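Local atomic coordinates of acetyl-CoA acetyltransferase (PDB entry 3SS6), a protein that probably catalyses the reversible condensation of two acetyl-CoA molecules into acetoacetyl-CoA, as thiolases of the acetyl-CoA acetyltransferase type do. Residues Thr10-Ser15 and Ile359-Ile364; Arg14-Thr19 and Asp199-Ile204; Arg183-Ala188 and Ser344-Gly349; Gly254-Val259 and Thr355-Thr360; Leu315-Ala320 and Glu337-Asn342. All coordinates share one frame; numbering follows the deposited sequence. Where two conformers were deposited one is given.

Contact 1: residues Thr10-Ser15 and Ile359-Ile364; sequences TAAVRS and ITVSLI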
# COMPACT_ATOMS: atom_id res chain seq x y z
N THR A 10 -1.78 27.80 -35.55
CA THR A 10 -1.68 29.24 -35.26
C THR A 10 -0.92 29.60 -33.98
O THR A 10 -0.59 30.78 -33.76
CB THR A 10 -3.08 29.89 -35.22
OG1 THR A 10 -3.86 29.30 -34.18
CG2 THR A 10 -3.78 29.72 -36.57
N ALA A 11 -0.65 28.60 -33.14
CA ALA A 11 0.15 28.80 -31.93
C ALA A 11 0.79 27.48 -31.59
O ALA A 11 0.25 26.42 -31.91
CB ALA A 11 -0.72 29.29 -30.76
N ALA A 12 1.96 27.55 -30.95
CA ALA A 12 2.68 26.35 -30.56
C ALA A 12 3.54 26.70 -29.36
O ALA A 12 4.52 27.43 -29.48
CB ALA A 12 3.55 25.87 -31.72
N VAL A 13 3.15 26.19 -28.19
CA VAL A 13 3.83 26.56 -26.95
C VAL A 13 4.05 25.34 -26.06
O VAL A 13 3.43 24.30 -26.26
CB VAL A 13 3.04 27.62 -26.17
CG1 VAL A 13 3.07 28.96 -26.90
CG2 VAL A 13 1.60 27.16 -25.92
N ARG A 14 4.94 25.47 -25.08
CA ARG A 14 5.20 24.35 -24.19
C ARG A 14 5.64 24.85 -22.83
O ARG A 14 6.11 25.96 -22.70
CB ARG A 14 6.31 23.47 -24.77
CG ARG A 14 7.67 24.20 -24.92
CD ARG A 14 8.74 23.20 -25.40
NE ARG A 14 10.12 23.71 -25.52
CZ ARG A 14 11.01 23.71 -24.52
NH1 ARG A 14 10.68 23.31 -23.29
NH2 ARG A 14 12.25 24.13 -24.76
N SER A 15 5.50 24.01 -21.81
CA SER A 15 6.14 24.32 -20.53
C SER A 15 7.64 24.10 -20.71
O SER A 15 8.06 23.45 -21.68
CB SER A 15 5.62 23.37 -19.44
OG SER A 15 6.09 22.04 -19.65
N ILE A 359 8.34 18.15 -29.59
CA ILE A 359 9.29 18.25 -30.70
C ILE A 359 8.66 18.98 -31.88
O ILE A 359 9.37 19.61 -32.66
CB ILE A 359 9.90 16.89 -31.12
CG1 ILE A 359 8.85 15.94 -31.71
CG2 ILE A 359 10.64 16.26 -29.93
CD1 ILE A 359 9.45 14.62 -32.25
N THR A 360 7.33 18.91 -31.99
CA THR A 360 6.64 19.63 -33.07
C THR A 360 6.66 21.13 -32.79
O THR A 360 6.94 21.94 -33.68
CB THR A 360 5.20 19.10 -33.26
OG1 THR A 360 5.25 17.69 -33.53
CG2 THR A 360 4.52 19.81 -34.44
N VAL A 361 6.37 21.51 -31.55
CA VAL A 361 6.50 22.91 -31.13
C VAL A 361 7.90 23.44 -31.45
O VAL A 361 8.06 24.50 -32.06
CB VAL A 361 6.23 23.07 -29.62
CG1 VAL A 361 6.67 24.46 -29.11
CG2 VAL A 361 4.78 22.83 -29.30
N SER A 362 8.92 22.70 -31.03
CA SER A 362 10.30 23.13 -31.24
C SER A 362 10.67 23.25 -32.72
O SER A 362 11.33 24.21 -33.15
CB SER A 362 11.25 22.19 -30.51
OG SER A 362 10.95 22.21 -29.11
N LEU A 363 10.25 22.27 -33.51
CA LEU A 363 10.50 22.29 -34.94
C LEU A 363 9.89 23.52 -35.60
O LEU A 363 10.54 24.19 -36.40
CB LEU A 363 9.92 21.03 -35.59
CG LEU A 363 10.09 20.88 -37.10
CD1 LEU A 363 11.56 20.88 -37.51
CD2 LEU A 363 9.40 19.57 -37.51
N ILE A 364 8.64 23.82 -35.27
CA ILE A 364 7.96 24.95 -35.89
C ILE A 364 8.72 26.25 -35.65
O ILE A 364 8.96 27.02 -36.59
CB ILE A 364 6.53 25.10 -35.36
CG1 ILE A 364 5.65 23.96 -35.89
CG2 ILE A 364 5.95 26.44 -35.77
CD1 ILE A 364 4.34 23.78 -35.14
O HOH W 1 12.58 23.35 -27.74
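Val361 presses both of its methyl groups against the backbone of Ala12 and Val13, and here helix 352-370 lies tightest on strand 7-19. Val361 CG1 approaches Ala12 O to 3.7 Å, while Val361 CG2 comes to 3.6 Å from Val13 O, so the isopropyl group straddles two successive carbonyls of the strand. The torsion that places CG1 anti to the backbone N (chi1 168°) turns the two branches toward these neighbouring peptides. Beside them, the methyl of Ala12 sits between two helix side chains: its CB is 4.1 Å from Val361 CG2 and equally far from Ile364 CD1. The axes of the short segments approach to 7.7 Å at 120° between their chain directions, a closeness consistent with the small alanine at the crossing. Ala12 O also receives a hydrogen bond from His365.

Toward Arg14 the fit is looser. Arg14 CG is 4.3 Å from Val361 CG1, and Arg14 NE stays 4.0 Å from Ser362 OG. A water in this region takes a weak hydrogen bond from Arg14 NH2; its spacing to Ser362 OG is so short that this second link is doubtful. The polar ends have firmer partners elsewhere, Arg14 in a salt bridge with Asp218 and Ser362 OG with Arg358. Water enters, yet all the touching residues are buried. A helix of the C-terminal half lying on a strand of the N-terminal half is consistent with the layered alpha-beta-alpha-beta-alpha thiolase fold, in which 352-370 would belong to the central helical layer.

Contact 2: residues Arg14-Thr19 and Asp199-Ile204; sequences RSPIGT and DQIVPI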
# COMPACT_ATOMS: atom_id res chain seq x y z
N ARG A 14 4.94 25.47 -25.08
CA ARG A 14 5.20 24.35 -24.19
C ARG A 14 5.64 24.85 -22.83
O ARG A 14 6.11 25.96 -22.70
CB ARG A 14 6.31 23.47 -24.77
CG ARG A 14 7.67 24.20 -24.92
CD ARG A 14 8.74 23.20 -25.40
NE ARG A 14 10.12 23.71 -25.52
CZ ARG A 14 11.01 23.71 -24.52
NH1 ARG A 14 10.68 23.31 -23.29
NH2 ARG A 14 12.25 24.13 -24.76
N SER A 15 5.50 24.01 -21.81
CA SER A 15 6.14 24.32 -20.53
C SER A 15 7.64 24.10 -20.71
O SER A 15 8.06 23.45 -21.68
CB SER A 15 5.62 23.37 -19.44
OG SER A 15 6.09 22.04 -19.65
N PRO A 16 8.45 24.63 -19.79
CA PRO A 16 9.82 24.10 -19.75
C PRO A 16 9.72 22.64 -19.32
O PRO A 16 8.70 22.23 -18.75
CB PRO A 16 10.51 24.94 -18.65
CG PRO A 16 9.52 26.00 -18.24
CD PRO A 16 8.15 25.45 -18.61
N ILE A 17 10.78 21.87 -19.57
CA ILE A 17 10.77 20.45 -19.21
C ILE A 17 11.49 20.27 -17.88
O ILE A 17 12.67 20.62 -17.74
CB ILE A 17 11.42 19.59 -20.31
CG1 ILE A 17 10.63 19.73 -21.62
CG2 ILE A 17 11.49 18.13 -19.87
CD1 ILE A 17 11.36 19.21 -22.84
N GLY A 18 10.76 19.73 -16.90
CA GLY A 18 11.31 19.46 -15.58
C GLY A 18 12.03 18.12 -15.50
O GLY A 18 11.75 17.19 -16.26
N THR A 19 12.99 18.03 -14.58
CA THR A 19 13.66 16.76 -14.31
C THR A 19 12.88 15.97 -13.27
O THR A 19 12.08 16.53 -12.53
CB THR A 19 15.11 16.96 -13.81
OG1 THR A 19 15.10 17.80 -12.64
CG2 THR A 19 15.96 17.59 -14.88
N ASP A 199 10.40 32.39 -26.79
CA ASP A 199 9.04 32.63 -27.30
C ASP A 199 8.11 31.45 -27.05
O ASP A 199 6.93 31.62 -26.74
CB ASP A 199 9.07 32.92 -28.81
CG ASP A 199 9.70 34.25 -29.14
OD1 ASP A 199 9.59 35.19 -28.33
OD2 ASP A 199 10.29 34.36 -30.24
N GLN A 200 8.63 30.23 -27.21
CA GLN A 200 7.78 29.06 -27.15
C GLN A 200 7.46 28.58 -25.73
O GLN A 200 6.50 27.84 -25.55
CB GLN A 200 8.39 27.90 -27.94
CG GLN A 200 9.58 27.23 -27.25
CD GLN A 200 10.38 26.35 -28.19
OE1 GLN A 200 10.48 25.13 -27.99
NE2 GLN A 200 10.97 26.96 -29.22
N ILE A 201 8.24 29.01 -24.75
CA ILE A 201 8.08 28.51 -23.38
C ILE A 201 7.08 29.33 -22.58
O ILE A 201 7.12 30.57 -22.61
CB ILE A 201 9.43 28.42 -22.63
CG1 ILE A 201 10.24 27.22 -23.13
CG2 ILE A 201 9.21 28.28 -21.12
CD1 ILE A 201 11.66 27.13 -22.58
N VAL A 202 6.18 28.62 -21.91
CA VAL A 202 5.20 29.20 -21.00
C VAL A 202 5.65 28.87 -19.58
O VAL A 202 5.73 27.71 -19.21
CB VAL A 202 3.83 28.54 -21.21
CG1 VAL A 202 2.80 29.10 -20.25
CG2 VAL A 202 3.38 28.71 -22.67
N PRO A 203 5.96 29.90 -18.78
CA PRO A 203 6.40 29.60 -17.41
C PRO A 203 5.28 29.00 -16.58
O PRO A 203 4.11 29.36 -16.75
CB PRO A 203 6.79 30.98 -16.86
CG PRO A 203 6.06 31.95 -17.72
CD PRO A 203 6.02 31.34 -19.08
N ILE A 204 5.64 28.08 -15.69
CA ILE A 204 4.65 27.43 -14.85
C ILE A 204 4.85 27.94 -13.43
O ILE A 204 5.98 27.96 -12.94
CB ILE A 204 4.86 25.91 -14.83
CG1 ILE A 204 4.88 25.35 -16.26
CG2 ILE A 204 3.80 25.22 -13.95
CD1 ILE A 204 3.57 25.50 -17.01
O HOH W 1 12.58 23.35 -27.74
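Arg14 and Ile201 form a single beta bridge of parallel pattern, joining the interrupted part of strand 7-19 to the loop between helix 174-194 and strand 204-207. The evidence is a pair of main-chain bonds: Arg14 N donates to Gln200 O over 2.9 Å, and Val202 N to Arg14 O over 2.8 Å.

The arginine side chain adds a third bond. Gln200 OE1 accepts from Arg14 NE at 2.9 Å and 162°, lying at the edge of the guanidinium and near its plane, whereas the amide itself stands 87° to that plane. A water donates to the same oxygen, 2.8 Å from Gln200 OE1. Over one face of the guanidinium, Ile201 CG1 sits 3.8 Å above the plane and centred. This face packing, the NE bond and a salt bridge from NH1 to Asp218 together hold the rotation of the group. Asp218 also accepts from Ile17 N.

Further along, apolar contacts take over: Pro16 CG meets Ile201 CG2 at 3.7 Å, and Ser15 CB lies 3.8 Å from Ile204 CG1. The arrangement is consistent with the junction, in thiolases, between the N-terminal core strand and the loop domain inserted into that half.

Contact 3: residues Arg183-Ala188 and Ser344-Gly349; sequences RSHTLA and SGVGLG. With SO4 (sulfate ion), chain D.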
# COMPACT_ATOMS: atom_id res chain seq x y z
N ARG A 183 26.44 16.08 -27.60
CA ARG A 183 25.87 17.01 -28.55
C ARG A 183 24.51 17.49 -28.08
O ARG A 183 24.19 18.68 -28.17
CB ARG A 183 25.73 16.32 -29.91
CG ARG A 183 25.06 17.16 -30.98
CD ARG A 183 24.92 16.35 -32.26
NE ARG A 183 24.40 17.15 -33.37
CZ ARG A 183 23.11 17.32 -33.63
NH1 ARG A 183 22.18 16.76 -32.85
NH2 ARG A 183 22.74 18.06 -34.67
N SER A 184 23.71 16.56 -27.57
CA SER A 184 22.35 16.87 -27.15
C SER A 184 22.35 17.92 -26.04
O SER A 184 21.61 18.91 -26.10
CB SER A 184 21.62 15.59 -26.70
OG SER A 184 20.21 15.77 -26.71
N HIS A 185 23.20 17.73 -25.03
CA HIS A 185 23.30 18.72 -23.96
C HIS A 185 23.89 20.02 -24.47
O HIS A 185 23.42 21.10 -24.13
CB HIS A 185 24.17 18.19 -22.82
CG HIS A 185 23.47 17.18 -21.97
ND1 HIS A 185 22.79 17.52 -20.82
CD2 HIS A 185 23.36 15.84 -22.09
CE1 HIS A 185 22.28 16.43 -20.27
NE2 HIS A 185 22.61 15.40 -21.02
N THR A 186 24.94 19.92 -25.28
CA THR A 186 25.67 21.10 -25.73
C THR A 186 24.79 22.03 -26.57
O THR A 186 24.77 23.26 -26.35
CB THR A 186 26.93 20.73 -26.53
OG1 THR A 186 27.83 19.99 -25.69
CG2 THR A 186 27.65 21.99 -27.01
N LEU A 187 24.07 21.45 -27.53
CA LEU A 187 23.20 22.23 -28.39
C LEU A 187 22.00 22.80 -27.63
O LEU A 187 21.58 23.93 -27.89
CB LEU A 187 22.74 21.41 -29.60
CG LEU A 187 23.88 21.01 -30.54
CD1 LEU A 187 23.34 20.19 -31.71
CD2 LEU A 187 24.63 22.23 -31.06
N ALA A 188 21.47 22.04 -26.67
CA ALA A 188 20.38 22.54 -25.83
C ALA A 188 20.83 23.74 -25.01
O ALA A 188 20.15 24.77 -24.98
CB ALA A 188 19.82 21.42 -24.92
N SER A 344 18.00 17.19 -28.18
CA SER A 344 16.80 16.38 -28.14
C SER A 344 16.68 15.68 -26.79
O SER A 344 17.17 16.20 -25.79
CB SER A 344 16.76 15.39 -29.31
OG SER A 344 15.53 14.66 -29.35
N GLY A 345 16.03 14.52 -26.77
CA GLY A 345 15.67 13.87 -25.52
C GLY A 345 16.78 13.63 -24.52
O GLY A 345 16.54 13.65 -23.31
N VAL A 346 18.00 13.37 -24.99
CA VAL A 346 19.06 13.11 -24.04
C VAL A 346 19.40 14.36 -23.23
O VAL A 346 19.52 14.32 -22.00
CB VAL A 346 20.32 12.52 -24.70
CG1 VAL A 346 21.46 12.46 -23.69
CG2 VAL A 346 20.00 11.13 -25.25
N GLY A 347 19.52 15.49 -23.92
CA GLY A 347 19.81 16.73 -23.22
C GLY A 347 18.61 17.43 -22.59
O GLY A 347 18.71 18.00 -21.49
N LEU A 348 17.47 17.39 -23.27
CA LEU A 348 16.30 18.16 -22.85
C LEU A 348 15.31 17.38 -22.00
O LEU A 348 14.51 17.98 -21.30
CB LEU A 348 15.56 18.71 -24.07
CG LEU A 348 16.25 19.86 -24.79
CD1 LEU A 348 15.70 19.98 -26.20
CD2 LEU A 348 16.04 21.16 -23.98
N GLY A 349 15.36 16.06 -22.06
CA GLY A 349 14.42 15.25 -21.31
C GLY A 349 13.32 14.66 -22.18
O GLY A 349 13.13 15.07 -23.31
S SO4 D . 26.36 18.24 -36.14
O1 SO4 D . 27.29 18.81 -37.11
O2 SO4 D . 27.10 17.79 -34.97
O3 SO4 D . 25.38 19.26 -35.76
O4 SO4 D . 25.67 17.11 -36.75
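Ser184 reaches from helix 174-194 to the start of the short helix 345-348 and meets Val346 and Gly347 there. Its CB lies 3.5 Å from Gly347 N and 3.9 Å from Val346 CB. With OG anti to the backbone N (chi1 -161°), the hydroxyl is carried onward to two main-chain amides: Gly347 N donates to Ser184 OG over 2.9 Å, and Ser344 N does so over 3.0 Å at 158°. The oxygen also bonds Glu319 OE1, which in turn accepts from Val346 N. The Ser344 hydroxyl, at the N-cap position, makes no capping bond and pairs instead with Glu319 N.

One residue on, the imidazole of His185 lies flat against the same glycine. Gly347 CA is 3.7 Å from the ring centroid and only 3° off the normal, a CH-pi contact over the face, and the absence of a side chain lets the CA atoms of His185 and Gly347 come within 4.1 Å. His185 ND1 is bonded by Arg222 N. On the outer side, Arg183 NH2 holds a sulfate, probably from the crystallisation liquor, and Val339 O.

Chemically, a hydroxyl that accepts two amide hydrogens presumably spends its own proton on Glu319 OE1, so that serine and carboxylate together satisfy the buried amides of Ser344, Val346 and Gly347.

Contact 4: residues Gly254-Val259 and Thr355-Thr360; sequences GSAVLV and TGARIT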
# COMPACT_ATOMS: atom_id res chain seq x y z
N GLY A 254 6.42 17.60 -18.42
CA GLY A 254 6.22 18.72 -19.34
C GLY A 254 4.89 18.67 -20.05
O GLY A 254 4.27 17.63 -20.11
N SER A 255 4.45 19.81 -20.58
CA SER A 255 3.28 19.82 -21.46
C SER A 255 3.59 20.64 -22.69
O SER A 255 4.53 21.46 -22.70
CB SER A 255 2.06 20.39 -20.73
OG SER A 255 2.31 21.73 -20.31
N ALA A 256 2.82 20.42 -23.76
CA ALA A 256 3.02 21.15 -25.00
C ALA A 256 1.72 21.14 -25.80
O ALA A 256 1.05 20.11 -25.88
CB ALA A 256 4.15 20.53 -25.82
N VAL A 257 1.37 22.28 -26.39
CA VAL A 257 0.03 22.47 -26.94
C VAL A 257 0.13 23.28 -28.24
O VAL A 257 0.89 24.24 -28.31
CB VAL A 257 -0.84 23.26 -25.93
CG1 VAL A 257 -2.18 23.60 -26.50
CG2 VAL A 257 -1.03 22.45 -24.63
N LEU A 258 -0.63 22.86 -29.26
CA LEU A 258 -0.76 23.65 -30.48
C LEU A 258 -2.22 24.07 -30.62
O LEU A 258 -3.12 23.37 -30.17
CB LEU A 258 -0.40 22.81 -31.71
CG LEU A 258 1.06 22.49 -32.03
CD1 LEU A 258 1.70 21.70 -30.88
CD2 LEU A 258 1.07 21.69 -33.32
N VAL A 259 -2.45 25.21 -31.29
CA VAL A 259 -3.80 25.55 -31.72
C VAL A 259 -3.86 25.29 -33.22
O VAL A 259 -3.02 25.80 -33.98
CB VAL A 259 -4.16 27.03 -31.43
CG1 VAL A 259 -5.55 27.36 -32.00
CG2 VAL A 259 -4.11 27.32 -29.92
N THR A 355 6.11 14.50 -25.41
CA THR A 355 7.23 14.65 -26.34
C THR A 355 6.85 14.78 -27.82
O THR A 355 7.47 15.56 -28.56
CB THR A 355 8.25 13.53 -26.14
OG1 THR A 355 8.87 13.71 -24.86
CG2 THR A 355 9.33 13.57 -27.23
N GLY A 356 5.87 14.00 -28.26
CA GLY A 356 5.47 14.05 -29.65
C GLY A 356 4.96 15.41 -30.05
O GLY A 356 5.16 15.84 -31.19
N ALA A 357 4.31 16.10 -29.10
CA ALA A 357 3.89 17.48 -29.31
C ALA A 357 5.04 18.46 -29.09
O ALA A 357 5.18 19.44 -29.82
CB ALA A 357 2.72 17.83 -28.40
N ARG A 358 5.87 18.20 -28.08
CA ARG A 358 7.01 19.06 -27.75
C ARG A 358 7.97 19.25 -28.93
O ARG A 358 8.34 20.38 -29.27
CB ARG A 358 7.75 18.51 -26.52
CG ARG A 358 8.53 19.56 -25.71
CD ARG A 358 9.84 19.94 -26.43
NE ARG A 358 10.74 18.79 -26.56
CZ ARG A 358 11.84 18.79 -27.30
NH1 ARG A 358 12.17 19.87 -28.00
NH2 ARG A 358 12.62 17.71 -27.35
N ILE A 359 8.34 18.15 -29.59
CA ILE A 359 9.29 18.25 -30.70
C ILE A 359 8.66 18.98 -31.88
O ILE A 359 9.37 19.61 -32.66
CB ILE A 359 9.90 16.89 -31.12
CG1 ILE A 359 8.85 15.94 -31.71
CG2 ILE A 359 10.64 16.26 -29.93
CD1 ILE A 359 9.45 14.62 -32.25
N THR A 360 7.33 18.91 -31.99
CA THR A 360 6.64 19.63 -33.07
C THR A 360 6.66 21.13 -32.79
O THR A 360 6.94 21.94 -33.68
CB THR A 360 5.20 19.10 -33.26
OG1 THR A 360 5.25 17.69 -33.53
CG2 THR A 360 4.52 19.81 -34.44
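Ala256, Leu258 and Ala357 carry this contact, in which strand 252-262 lies on the early turns of helix 352-370. The two alanines allow a close approach: the axes of the short segments come within 7.1 Å, with 60° between their chain directions. Ala256 points its methyl at the helix backbone, CB resting 3.7 Å from Arg358 N, and at the methyl of Ala357, the two CB atoms being 4.0 Å apart. Ala357 CB also lies against the strand's main chain, 3.8 Å from Ala256 O. Methyl therefore meets peptide on both sides of the interface.

Leu258, two residues along the same face of the strand, extends the contact toward Thr360. Its CD2 touches Thr360 CG2 at 4.1 Å, and the two side chains cross at about a right angle. The threonine offers its methyl because CG2 stands anti to the backbone N (chi1 -57° for OG1); the hydroxyl is turned back into the helix, where Thr360 OG1 donates to Gly356 O over 3.0 Å. Arg358 adds its CB next to Ala256, but its chain bends at chi2 and chi3 and leads off to Ser362.

Among the neighbouring elements, Ile98 of helix 93-107 touches both Leu258 and Ala357, and strand 374-381 packs on the helix through Thr355, Ile359 and Thr360. Strand 252-262 runs between strands 7-19 and 112-120, and its other face, through Ser255 and Val257, rests on helix 29-43.

Contact 5: residues Leu315-Ala320 and Glu337-Asn342; sequences LEINEA and EKVNVN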
# COMPACT_ATOMS: atom_id res chain seq x y z
N LEU A 315 14.83 18.31 -39.25
CA LEU A 315 14.12 17.18 -38.66
C LEU A 315 14.28 17.19 -37.15
O LEU A 315 15.33 17.55 -36.61
CB LEU A 315 14.65 15.84 -39.22
CG LEU A 315 14.55 15.55 -40.72
CD1 LEU A 315 15.76 16.12 -41.46
CD2 LEU A 315 14.45 14.04 -40.98
N GLU A 316 13.22 16.76 -36.47
CA GLU A 316 13.27 16.42 -35.06
C GLU A 316 12.98 14.94 -34.98
O GLU A 316 11.90 14.50 -35.37
CB GLU A 316 12.20 17.17 -34.27
CG GLU A 316 12.52 18.64 -34.01
CD GLU A 316 13.53 18.83 -32.89
OE1 GLU A 316 13.40 18.15 -31.85
OE2 GLU A 316 14.46 19.65 -33.06
N ILE A 317 13.96 14.16 -34.53
CA ILE A 317 13.81 12.73 -34.29
C ILE A 317 14.07 12.51 -32.81
O ILE A 317 15.22 12.61 -32.38
CB ILE A 317 14.88 11.91 -35.06
CG1 ILE A 317 14.89 12.27 -36.55
CG2 ILE A 317 14.65 10.41 -34.86
CD1 ILE A 317 13.61 11.94 -37.27
N ASN A 318 13.04 12.21 -32.03
CA ASN A 318 13.30 12.18 -30.59
C ASN A 318 14.40 11.20 -30.20
O ASN A 318 14.42 10.06 -30.68
CB ASN A 318 12.05 11.94 -29.76
CG ASN A 318 12.33 12.01 -28.28
OD1 ASN A 318 12.93 12.98 -27.80
ND2 ASN A 318 11.95 10.98 -27.54
N GLU A 319 15.31 11.64 -29.33
CA GLU A 319 16.32 10.77 -28.76
C GLU A 319 15.77 10.07 -27.50
O GLU A 319 15.94 10.59 -26.41
CB GLU A 319 17.56 11.57 -28.35
CG GLU A 319 18.44 12.09 -29.49
CD GLU A 319 19.34 13.23 -29.02
OE1 GLU A 319 19.16 13.69 -27.87
OE2 GLU A 319 20.22 13.67 -29.80
N ALA A 320 15.13 8.91 -27.65
CA ALA A 320 14.75 8.12 -26.49
C ALA A 320 16.02 7.53 -25.85
O ALA A 320 16.17 7.47 -24.62
CB ALA A 320 13.82 7.00 -26.92
N GLU A 337 23.51 17.37 -39.44
CA GLU A 337 23.50 18.83 -39.34
C GLU A 337 22.11 19.43 -39.50
O GLU A 337 21.90 20.60 -39.16
CB GLU A 337 24.46 19.45 -40.36
CG GLU A 337 25.93 19.15 -40.06
CD GLU A 337 26.90 19.86 -41.01
OE1 GLU A 337 28.11 19.90 -40.70
OE2 GLU A 337 26.45 20.37 -42.06
N LYS A 338 21.17 18.64 -40.00
CA LYS A 338 19.79 19.08 -40.14
C LYS A 338 18.88 18.50 -39.07
O LYS A 338 17.68 18.80 -39.05
CB LYS A 338 19.23 18.67 -41.52
CG LYS A 338 20.08 19.18 -42.66
CD LYS A 338 19.26 19.43 -43.91
CE LYS A 338 18.63 18.17 -44.44
NZ LYS A 338 18.16 18.36 -45.86
N VAL A 339 19.43 17.69 -38.17
CA VAL A 339 18.59 16.93 -37.24
C VAL A 339 18.80 17.34 -35.79
O VAL A 339 19.93 17.45 -35.34
CB VAL A 339 18.92 15.42 -37.34
CG1 VAL A 339 18.01 14.62 -36.40
CG2 VAL A 339 18.77 14.93 -38.78
N ASN A 340 17.72 17.55 -35.05
CA ASN A 340 17.82 17.86 -33.62
C ASN A 340 18.83 18.98 -33.37
O ASN A 340 19.74 18.85 -32.54
CB ASN A 340 18.21 16.59 -32.85
CG ASN A 340 17.14 15.51 -32.93
OD1 ASN A 340 15.97 15.81 -33.21
ND2 ASN A 340 17.53 14.26 -32.68
N VAL A 341 18.65 20.10 -34.07
CA VAL A 341 19.71 21.10 -34.14
C VAL A 341 19.89 21.90 -32.85
O VAL A 341 20.91 22.57 -32.68
CB VAL A 341 19.55 22.05 -35.34
CG1 VAL A 341 19.56 21.27 -36.65
CG2 VAL A 341 18.28 22.89 -35.21
N ASN A 342 18.90 21.83 -31.96
CA ASN A 342 19.02 22.44 -30.64
C ASN A 342 18.96 21.39 -29.54
O ASN A 342 18.52 21.67 -28.42
CB ASN A 342 17.94 23.50 -30.42
CG ASN A 342 18.11 24.70 -31.34
OD1 ASN A 342 19.22 25.18 -31.54
ND2 ASN A 342 17.01 25.16 -31.93
O HOH W 2 16.03 20.16 -35.53
O HOH W 3 13.94 15.56 -31.36
O HOH W 4 16.46 20.46 -31.55
O HOH W 5 20.30 13.56 -32.31
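Leu315 and Val339 make a single beta bridge of parallel pattern at the outermost strand of the C-terminal half, 314-317, shortly before the Asn-Glu-Ala-Phe signature of thiolases, which begins at Asn318. Leu315 N donates to Lys338 O over 2.9 Å, and Asn340 N returns a bond of the same length to Leu315 O. Apolar atoms flank the bridge, with Leu315 CD1 4.2 Å from Val339 CG2.

Beyond Asn340 the loop no longer pairs through its main chain, and the side chain of this residue takes over. Positive backbone angles (phi 49°, psi 53°) turn the chain there, and the carboxamide lies along Ile317. Asn340 OD1 accepts from Ile317 N at 2.9 Å, the donor tilted from the carbonyl plane, while Asn340 ND2 donates to Ile317 O at 2.9 Å and 157°. Two bonds to one residue's N and O grip the amide at both ends and fix its flip, much as a neighbouring strand would.

Both flanking glutamates are joined to this amide through water. Glu319 OE2 shares one with Asn340 ND2, 2.9 Å from that nitrogen, whereas Glu319 OE1 bonds Ser184. On the Glu316 side the carboxylate bends back at chi2 toward Asn340, and a single water donates to both acceptors, 2.7 Å from Glu316 OE1 and 2.8 Å from Asn340 OD1.

Contacts 1 and 4 place one helix, 352-370, on adjacent strands, their centres 6 Å apart and Ile359 and Thr360 common to both. Contact 2 continues from contact 1 through Arg14, its centre 11 Å away. Contacts 3 and 5 form a second pair, 9 Å between centres, joined where Ser184 OG meets Glu319 OE1 at 2.6 Å. The two groups touch at several points, among them Thr355 CG2 of contact 4, 3.5 Å from Asn318 CG of contact 5, and Ile17 CG2 of contact 2, 3.3 Å from Leu348 O of contact 3. Asn318 and Gly349 belong to sequence signatures that border the active site in thiolases. A potassium ion lies about 4 Å from the Val13 side chain in contact 1.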